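Side-chain contacts in vesicular integral-membrane protein VIP36 (Canis lupus familiaris, PDB 2DUR), which acts as a calcium-binding intracellular lectin for high-mannose glycans and takes part in sorting and transporting glycoproteins in the early secretory pathway: residues A[31-36]-A[40-45]; A[61-66]-A[230-235]; A[130-133]-A[139-142]. One frame throughout, in Å; residues are numbered along the deposited sequence.

Interaction 1: residues A[31-36]-A[40-45]; sequences GSTILT and VRLTPD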
loop_
_atom_site.group_PDB
_atom_site.type_symbol
_atom_site.label_atom_id
_atom_site.label_comp_id
_atom_site.label_asym_id
_atom_site.label_seq_id
_atom_site.Cartn_x
_atom_site.Cartn_y
_atom_site.Cartn_z
ATOM N N GLY A 31 8.468 -3.263 -13.880
ATOM C CA GLY A 31 8.983 -1.888 -13.972
ATOM C C GLY A 31 10.406 -1.753 -13.435
ATOM O O GLY A 31 11.202 -2.689 -13.508
ATOM N N SER A 32 10.703 -0.590 -12.877
ATOM C CA SER A 32 12.041 -0.291 -12.366
ATOM C C SER A 32 12.478 -1.171 -11.196
ATOM O O SER A 32 13.655 -1.154 -10.846
ATOM C CB SER A 32 12.189 1.188 -11.980
ATOM O OG SER A 32 11.184 1.572 -11.027
ATOM N N THR A 33 11.549 -1.949 -10.638
ATOM C CA THR A 33 11.859 -2.804 -9.475
ATOM C C THR A 33 13.112 -3.669 -9.681
ATOM O O THR A 33 13.245 -4.336 -10.701
ATOM C CB THR A 33 10.677 -3.703 -9.171
ATOM O OG1 THR A 33 9.571 -2.851 -8.845
ATOM C CG2 THR A 33 10.981 -4.618 -7.978
ATOM N N ILE A 34 14.000 -3.663 -8.688
ATOM C CA ILE A 34 15.102 -4.632 -8.649
ATOM C C ILE A 34 15.134 -5.268 -7.259
ATOM O O ILE A 34 14.499 -4.762 -6.334
ATOM C CB ILE A 34 16.473 -3.992 -8.975
ATOM C CG1 ILE A 34 16.916 -3.041 -7.855
ATOM C CG2 ILE A 34 16.420 -3.275 -10.367
ATOM C CD1 ILE A 34 18.429 -2.700 -7.867
ATOM N N LEU A 35 15.909 -6.344 -7.142
ATOM C CA LEU A 35 16.023 -7.163 -5.944
ATOM C C LEU A 35 17.472 -7.166 -5.470
ATOM O O LEU A 35 18.405 -7.198 -6.291
ATOM C CB LEU A 35 15.670 -8.613 -6.295
ATOM C CG LEU A 35 14.299 -9.275 -6.506
ATOM C CD1 LEU A 35 13.595 -9.631 -5.180
ATOM C CD2 LEU A 35 13.396 -8.489 -7.416
ATOM N N THR A 36 17.658 -7.110 -4.154
ATOM C CA THR A 36 18.883 -7.594 -3.511
ATOM C C THR A 36 18.453 -8.693 -2.521
ATOM O O THR A 36 17.258 -8.978 -2.363
ATOM C CB THR A 36 19.673 -6.465 -2.787
ATOM O OG1 THR A 36 18.934 -5.995 -1.649
ATOM C CG2 THR A 36 19.933 -5.282 -3.708
ATOM N N VAL A 40 13.627 -5.362 -1.613
ATOM C CA VAL A 40 13.117 -5.122 -2.960
ATOM C C VAL A 40 13.120 -3.605 -3.138
ATOM O O VAL A 40 12.624 -2.875 -2.278
ATOM C CB VAL A 40 11.705 -5.707 -3.100
ATOM C CG1 VAL A 40 11.062 -5.273 -4.436
ATOM C CG2 VAL A 40 11.768 -7.225 -3.001
ATOM N N ARG A 41 13.733 -3.101 -4.209
ATOM C CA ARG A 41 13.780 -1.667 -4.389
ATOM C C ARG A 41 12.883 -1.341 -5.561
ATOM O O ARG A 41 13.216 -1.680 -6.688
ATOM C CB ARG A 41 15.215 -1.195 -4.678
ATOM C CG ARG A 41 15.329 0.296 -4.991
ATOM C CD ARG A 41 16.761 0.801 -4.787
ATOM N NE ARG A 41 17.036 0.822 -3.353
ATOM C CZ ARG A 41 18.234 1.005 -2.804
ATOM N NH1 ARG A 41 19.310 1.189 -3.571
ATOM N NH2 ARG A 41 18.357 0.997 -1.470
ATOM N N LEU A 42 11.748 -0.693 -5.278
ATOM C CA LEU A 42 10.778 -0.369 -6.318
ATOM C C LEU A 42 11.315 0.682 -7.288
ATOM O O LEU A 42 11.090 0.573 -8.506
ATOM C CB LEU A 42 9.472 0.113 -5.685
ATOM C CG LEU A 42 8.792 -0.910 -4.756
ATOM C CD1 LEU A 42 7.620 -0.227 -4.029
ATOM C CD2 LEU A 42 8.313 -2.091 -5.533
ATOM N N THR A 43 11.953 1.717 -6.756
ATOM C CA THR A 43 12.680 2.695 -7.587
ATOM C C THR A 43 14.012 3.021 -6.931
ATOM O O THR A 43 14.087 3.071 -5.707
ATOM C CB THR A 43 11.916 4.024 -7.779
ATOM O OG1 THR A 43 11.896 4.777 -6.553
ATOM C CG2 THR A 43 10.489 3.800 -8.319
ATOM N N PRO A 44 15.048 3.293 -7.754
ATOM C CA PRO A 44 16.233 3.908 -7.205
ATOM C C PRO A 44 15.990 5.407 -7.063
ATOM O O PRO A 44 14.925 5.929 -7.471
ATOM C CB PRO A 44 17.261 3.680 -8.299
ATOM C CG PRO A 44 16.448 3.750 -9.580
ATOM C CD PRO A 44 15.121 3.166 -9.226
ATOM N N ASP A 45 16.987 6.102 -6.516
ATOM C CA ASP A 45 16.955 7.538 -6.322
ATOM C C ASP A 45 17.338 8.202 -7.645
ATOM O O ASP A 45 18.325 8.940 -7.742
ATOM C CB ASP A 45 17.914 7.922 -5.163
ATOM C CG ASP A 45 17.749 9.336 -4.666
ATOM O OD1 ASP A 45 16.873 10.093 -5.149
ATOM O OD2 ASP A 45 18.531 9.715 -3.736
HETATM O O HOH W 1 14.642 -0.060 -8.468
#
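Ile34 and Arg41 face each other as the antiparallel hydrogen-bonded pair of a short beta hairpin: Ile34 N donates to Arg41 O at 2.9 Å, and Arg41 N to Ile34 O at 2.8 Å. On the face they share, CG1 of Ile34 lies alongside CB of Arg41 at 4.0 Å, so the arginine lends only the root of its chain. Leu35 and Val40, the next, non-hydrogen-bonded pair, touch on the other face through CD1 of Leu35 and CG2 of Val40, 3.7 Å apart. Past the ladder, Ser32 OG donates to Leu42 O at 2.7 Å, in the carbonyl plane; chi1 of 56°, setting OG between backbone N and carbonyl carbon, brings this small hydroxyl there. Thr33 packs CG2 on Val40 CG1 at 3.6 Å, while its OG1 is hydrogen-bonded to Gln30 O and Ser52 O. Farther out, Arg41 NE forms a salt bridge with Asp219, and Thr43 OG1 bonds His218, both on strand 217-227; strand 40-43 lies between it and 34-35, the outermost strand within the chain of this sheet of the legume-lectin-like sandwich. Where regular pairing stops, a serine hydroxyl serves Leu42 O, and a water adds a second donor to Arg41 O while also reaching Ser32 O.

Interaction 2: residues A[61-66]-A[230-235]; sequences LKDWEM and VEHTPD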
loop_
_atom_site.group_PDB
_atom_site.type_symbol
_atom_site.label_atom_id
_atom_site.label_comp_id
_atom_site.label_asym_id
_atom_site.label_seq_id
_atom_site.Cartn_x
_atom_site.Cartn_y
_atom_site.Cartn_z
ATOM N N LEU A 61 -9.139 -14.054 1.978
ATOM C CA LEU A 61 -9.375 -13.769 3.403
ATOM C C LEU A 61 -10.335 -12.592 3.558
ATOM O O LEU A 61 -10.133 -11.553 2.947
ATOM C CB LEU A 61 -8.078 -13.420 4.122
ATOM C CG LEU A 61 -6.971 -14.487 4.138
ATOM C CD1 LEU A 61 -5.789 -13.946 4.863
ATOM C CD2 LEU A 61 -7.457 -15.775 4.789
ATOM N N LYS A 62 -11.366 -12.753 4.395
ATOM C CA LYS A 62 -12.257 -11.638 4.702
ATOM C C LYS A 62 -11.670 -10.689 5.737
ATOM O O LYS A 62 -11.967 -9.491 5.741
ATOM C CB LYS A 62 -13.603 -12.156 5.210
ATOM C CG LYS A 62 -14.368 -13.009 4.224
ATOM C CD LYS A 62 -15.613 -13.562 4.925
ATOM C CE LYS A 62 -16.380 -14.513 4.043
ATOM N NZ LYS A 62 -15.637 -15.775 3.801
ATOM N N ASP A 63 -10.843 -11.209 6.633
ATOM C CA ASP A 63 -10.297 -10.408 7.722
ATOM C C ASP A 63 -8.788 -10.577 7.774
ATOM O O ASP A 63 -8.282 -11.690 7.992
ATOM C CB ASP A 63 -10.920 -10.822 9.065
ATOM C CG ASP A 63 -12.418 -10.944 8.975
ATOM O OD1 ASP A 63 -13.101 -9.925 9.145
ATOM O OD2 ASP A 63 -12.901 -12.070 8.708
ATOM N N TRP A 64 -8.067 -9.478 7.555
ATOM C CA TRP A 64 -6.620 -9.575 7.413
ATOM C C TRP A 64 -5.884 -8.357 7.925
ATOM O O TRP A 64 -6.469 -7.277 8.131
ATOM C CB TRP A 64 -6.240 -9.867 5.958
ATOM C CG TRP A 64 -6.896 -8.976 4.924
ATOM C CD1 TRP A 64 -7.981 -9.276 4.167
ATOM C CD2 TRP A 64 -6.490 -7.651 4.540
ATOM N NE1 TRP A 64 -8.283 -8.239 3.319
ATOM C CE2 TRP A 64 -7.380 -7.227 3.521
ATOM C CE3 TRP A 64 -5.455 -6.798 4.935
ATOM C CZ2 TRP A 64 -7.274 -5.964 2.907
ATOM C CZ3 TRP A 64 -5.351 -5.525 4.337
ATOM C CH2 TRP A 64 -6.251 -5.136 3.325
ATOM N N GLU A 65 -4.585 -8.535 8.155
ATOM C CA GLU A 65 -3.767 -7.416 8.557
ATOM C C GLU A 65 -2.433 -7.574 7.877
ATOM O O GLU A 65 -1.786 -8.620 8.030
ATOM C CB GLU A 65 -3.577 -7.366 10.081
ATOM C CG GLU A 65 -2.797 -6.150 10.556
ATOM C CD GLU A 65 -2.867 -5.959 12.074
ATOM O OE1 GLU A 65 -1.813 -5.771 12.714
ATOM O OE2 GLU A 65 -3.991 -6.009 12.633
ATOM N N MET A 66 -2.056 -6.557 7.101
ATOM C CA MET A 66 -0.767 -6.540 6.388
ATOM C C MET A 66 0.242 -5.651 7.109
ATOM O O MET A 66 -0.036 -4.499 7.426
ATOM C CB MET A 66 -0.971 -6.005 4.949
ATOM C CG MET A 66 0.342 -5.952 4.126
ATOM S SD MET A 66 0.897 -7.597 3.622
ATOM C CE MET A 66 0.009 -7.852 2.085
ATOM N N VAL A 230 -11.847 -14.083 12.799
ATOM C CA VAL A 230 -13.014 -13.282 13.119
ATOM C C VAL A 230 -14.256 -14.048 12.702
ATOM O O VAL A 230 -14.356 -14.560 11.573
ATOM C CB VAL A 230 -12.956 -11.905 12.406
ATOM C CG1 VAL A 230 -14.272 -11.139 12.583
ATOM C CG2 VAL A 230 -11.782 -11.076 12.932
ATOM N N GLU A 231 -15.212 -14.131 13.624
ATOM C CA GLU A 231 -16.453 -14.811 13.368
ATOM C C GLU A 231 -17.290 -14.141 12.290
ATOM O O GLU A 231 -17.480 -12.921 12.303
ATOM C CB GLU A 231 -17.278 -14.903 14.652
ATOM C CG GLU A 231 -18.448 -15.869 14.550
ATOM C CD GLU A 231 -19.446 -15.715 15.682
ATOM O OE1 GLU A 231 -20.035 -16.747 16.057
ATOM O OE2 GLU A 231 -19.643 -14.579 16.182
ATOM N N HIS A 232 -17.798 -14.959 11.373
ATOM C CA HIS A 232 -18.904 -14.561 10.505
ATOM C C HIS A 232 -20.032 -15.576 10.663
ATOM O O HIS A 232 -19.785 -16.776 10.689
ATOM C CB HIS A 232 -18.454 -14.467 9.050
ATOM C CG HIS A 232 -17.364 -13.464 8.833
ATOM N ND1 HIS A 232 -17.621 -12.127 8.623
ATOM C CD2 HIS A 232 -16.016 -13.597 8.827
ATOM C CE1 HIS A 232 -16.476 -11.479 8.485
ATOM N NE2 HIS A 232 -15.487 -12.348 8.592
ATOM N N THR A 233 -21.263 -15.094 10.770
ATOM C CA THR A 233 -22.412 -15.999 10.932
ATOM C C THR A 233 -22.742 -16.705 9.604
ATOM O O THR A 233 -22.335 -16.231 8.541
ATOM C CB THR A 233 -23.644 -15.242 11.444
ATOM O OG1 THR A 233 -24.044 -14.266 10.470
ATOM C CG2 THR A 233 -23.333 -14.561 12.788
ATOM N N PRO A 234 -23.456 -17.856 9.658
ATOM C CA PRO A 234 -23.948 -18.515 8.433
ATOM C C PRO A 234 -24.643 -17.566 7.446
ATOM O O PRO A 234 -24.460 -17.708 6.232
ATOM C CB PRO A 234 -24.935 -19.558 8.970
ATOM C CG PRO A 234 -24.364 -19.928 10.303
ATOM C CD PRO A 234 -23.797 -18.638 10.867
ATOM N N ASP A 235 -25.417 -16.609 7.959
ATOM C CA ASP A 235 -26.020 -15.565 7.123
ATOM C C ASP A 235 -24.963 -14.708 6.411
ATOM O O ASP A 235 -25.017 -14.531 5.189
ATOM C CB ASP A 235 -26.951 -14.680 7.955
ATOM C CG ASP A 235 -28.226 -15.402 8.369
ATOM O OD1 ASP A 235 -29.036 -15.755 7.474
ATOM O OD2 ASP A 235 -28.415 -15.610 9.592
HETATM O O HOH W 2 -12.305 -14.650 9.547
#
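Lys62 lays its aliphatic chain across the imidazole of His232, with CD 4.0 Å from the ring centroid, a CH-pi contact over one face. The methylenes do this work; the ammonium makes a cation-pi interaction with Trp241, whose ring also meets that of His232 edge to face. A long, amphipathic lysine suits both tasks.

Asp63 follows and provides the polar centre of the contact. Its CG stands anti to the carbonyl carbon (chi1 -47°), which turns the carboxylate to meet the histidine head on: His232 NE2 donates to Asp63 OD2 at 2.6 Å, along a nearly straight N-H...O path of 165°. The bond uses the syn lone pair of OD2 and lies in the imidazole plane, the two flat groups being only 22° from coplanar. The neighbouring carboxylate would tend to favour a protonated imidazole, though the Lys62 ammonium nearby would work the other way. With His232 on OD2 and Ser172 OG on OD1, the carboxylate is held against rotation. A water 2.8 Å from OD2 also reaches Val230 O, though it has more acceptors than protons to give. Val230 packs its CB against Asp63 CG at 3.6 Å, a branched apolar flank beside the acid.

The contact fastens the start of strand 64-73, flanked in its sheet by strands 217-227 and 165-172, to the chain running from strand 217-227 into helix 234-238, which Thr233 N-caps.

Interaction 3: residues A[130-133]-A[139-142]; sequences SVMV and SYDH. With MAN (alpha-D-mannopyranose), chain C.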
loop_
_atom_site.group_PDB
_atom_site.type_symbol
_atom_site.label_atom_id
_atom_site.label_comp_id
_atom_site.label_asym_id
_atom_site.label_seq_id
_atom_site.Cartn_x
_atom_site.Cartn_y
_atom_site.Cartn_z
ATOM N N SER A 130 -2.537 8.427 3.081
ATOM C CA SER A 130 -3.996 8.502 2.927
ATOM C C SER A 130 -4.542 7.227 2.311
ATOM O O SER A 130 -3.791 6.406 1.807
ATOM C CB SER A 130 -4.393 9.742 2.114
ATOM O OG SER A 130 -3.913 9.662 0.779
ATOM N N VAL A 131 -5.855 7.032 2.408
ATOM C CA VAL A 131 -6.476 5.882 1.767
ATOM C C VAL A 131 -7.494 6.366 0.716
ATOM O O VAL A 131 -8.080 7.434 0.864
ATOM C CB VAL A 131 -7.159 4.942 2.778
ATOM C CG1 VAL A 131 -6.093 4.185 3.585
ATOM C CG2 VAL A 131 -8.129 5.728 3.706
ATOM N N MET A 132 -7.709 5.536 -0.289
ATOM C CA MET A 132 -8.657 5.807 -1.367
ATOM C C MET A 132 -9.332 4.494 -1.727
ATOM O O MET A 132 -8.669 3.465 -1.814
ATOM C CB MET A 132 -7.913 6.410 -2.573
ATOM C CG MET A 132 -8.817 6.625 -3.798
ATOM S SD MET A 132 -7.808 7.487 -5.028
ATOM C CE MET A 132 -8.981 7.507 -6.390
ATOM N N VAL A 133 -10.647 4.532 -1.909
ATOM C CA VAL A 133 -11.405 3.353 -2.346
ATOM C C VAL A 133 -12.047 3.710 -3.672
ATOM O O VAL A 133 -12.614 4.787 -3.800
ATOM C CB VAL A 133 -12.471 2.968 -1.319
ATOM C CG1 VAL A 133 -13.431 1.908 -1.862
ATOM C CG2 VAL A 133 -11.765 2.467 -0.044
ATOM N N SER A 139 -10.343 9.130 -10.554
ATOM C CA SER A 139 -8.979 9.360 -10.930
ATOM C C SER A 139 -8.275 10.025 -9.735
ATOM O O SER A 139 -8.798 10.967 -9.139
ATOM C CB SER A 139 -8.906 10.296 -12.146
ATOM O OG SER A 139 -7.568 10.716 -12.378
ATOM N N TYR A 140 -7.079 9.544 -9.414
ATOM C CA TYR A 140 -6.244 10.188 -8.417
ATOM C C TYR A 140 -5.627 11.425 -9.052
ATOM O O TYR A 140 -4.886 11.313 -10.037
ATOM C CB TYR A 140 -5.166 9.205 -7.972
ATOM C CG TYR A 140 -4.118 9.802 -7.072
ATOM C CD1 TYR A 140 -4.386 10.010 -5.706
ATOM C CD2 TYR A 140 -2.849 10.120 -7.569
ATOM C CE1 TYR A 140 -3.422 10.531 -4.868
ATOM C CE2 TYR A 140 -1.869 10.650 -6.741
ATOM C CZ TYR A 140 -2.160 10.854 -5.399
ATOM O OH TYR A 140 -1.232 11.384 -4.540
ATOM N N ASP A 141 -5.967 12.596 -8.526
ATOM C CA ASP A 141 -5.426 13.835 -9.090
ATOM C C ASP A 141 -4.038 14.075 -8.499
ATOM O O ASP A 141 -3.909 14.630 -7.411
ATOM C CB ASP A 141 -6.330 15.024 -8.789
ATOM C CG ASP A 141 -5.845 16.301 -9.460
ATOM O OD1 ASP A 141 -6.611 17.296 -9.455
ATOM O OD2 ASP A 141 -4.707 16.293 -10.018
ATOM N N HIS A 142 -3.020 13.608 -9.216
ATOM C CA HIS A 142 -1.645 13.609 -8.681
ATOM C C HIS A 142 -1.180 15.023 -8.375
ATOM O O HIS A 142 -0.548 15.294 -7.356
ATOM C CB HIS A 142 -0.711 12.917 -9.674
ATOM C CG HIS A 142 0.727 12.986 -9.267
ATOM N ND1 HIS A 142 1.293 12.090 -8.386
ATOM C CD2 HIS A 142 1.698 13.876 -9.573
ATOM C CE1 HIS A 142 2.560 12.412 -8.188
ATOM N NE2 HIS A 142 2.827 13.495 -8.890
HETATM C C1 MAN C . 7.236 16.038 -12.324
HETATM C C2 MAN C . 5.877 15.365 -12.506
HETATM C C3 MAN C . 5.113 15.317 -11.174
HETATM C C4 MAN C . 5.982 14.754 -10.039
HETATM C C5 MAN C . 7.208 15.645 -9.935
HETATM C C6 MAN C . 8.117 15.229 -8.776
HETATM O O1 MAN C . 7.081 17.454 -12.279
HETATM O O2 MAN C . 6.088 14.050 -12.957
HETATM O O3 MAN C . 3.921 14.562 -11.332
HETATM O O4 MAN C . 5.303 14.727 -8.803
HETATM O O5 MAN C . 7.896 15.516 -11.170
HETATM O O6 MAN C . 8.708 13.977 -9.050
#
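Met132 and Tyr140 mark the closest approach of the two backbones, yet their CA atoms stay 8.6 Å apart, and no hydrogen bond joins the segments. Residues 130-133 are extended strand, whereas residues 139-142 belong to the loop that follows it, so side chains must span the gap.

Met132 does so with a fully extended chain: CG is anti to the backbone N (chi1 175°), and the two torsions beyond are also near 180°, carrying sulfur and methyl straight across. CE ends 4.1 Å from Tyr140 N, close to the peptide between Ser139 and Tyr140, while SD lies 4.3 Å from Tyr140 CD1, approaching the ring at its edge and near its plane. The long, unbranched, apolar methionine suits a reach of this length into a buried place. Asp104 steadies the loop from outside: its OD1 accepts from Tyr140 N, and its OD2 is hydrogen-bonded to Ser139 OG.

Two residues on, His142 turns to the glycan. Its NE2 donates to mannose O4 at 2.8 Å along an almost straight line of 174°, with O4 in the plane of the imidazole, at its edge. The same mannose is hydrogen-bonded by Asp83, Asp213, Asn118 and Leu214 N, the dense polar ring expected of a lectin pocket.

The Tyr140 ring packs with those of Phe100 and Phe112 and touches Asp114, a calcium ligand; Tyr140 itself comes within about 5 Å of the ion. The loop therefore passes from a hydrophobic contact with strand 128-135 to the sugar site, alongside strand 109-114, the neighbour with which strand 128-135 pairs in the seven-stranded sheet of the legume-lectin-like beta sandwich.

How the interactions relate
Interactions 1 and 2 both reach the eight-stranded sheet, on opposite sides of the chain's centre and about 34 Å apart between centres; interaction 3 instead involves the seven-stranded sheet. Strand 217-227 links the first two, pairing with strand 40-43 along one edge and with strand 64-73 along the other. Chemistry follows place. Interaction 1, partly buried at the sheet's margin, rests mainly on backbone pairing, and interaction 2, farthest from the centre, on a carboxylate-imidazole bond. Interaction 3 is the buried one, apolar where its segments meet, with its polar bonds going to Asp104 and to the sugar. It alone includes a glycan-binding residue, whereas interaction 2 lies away from the known sites.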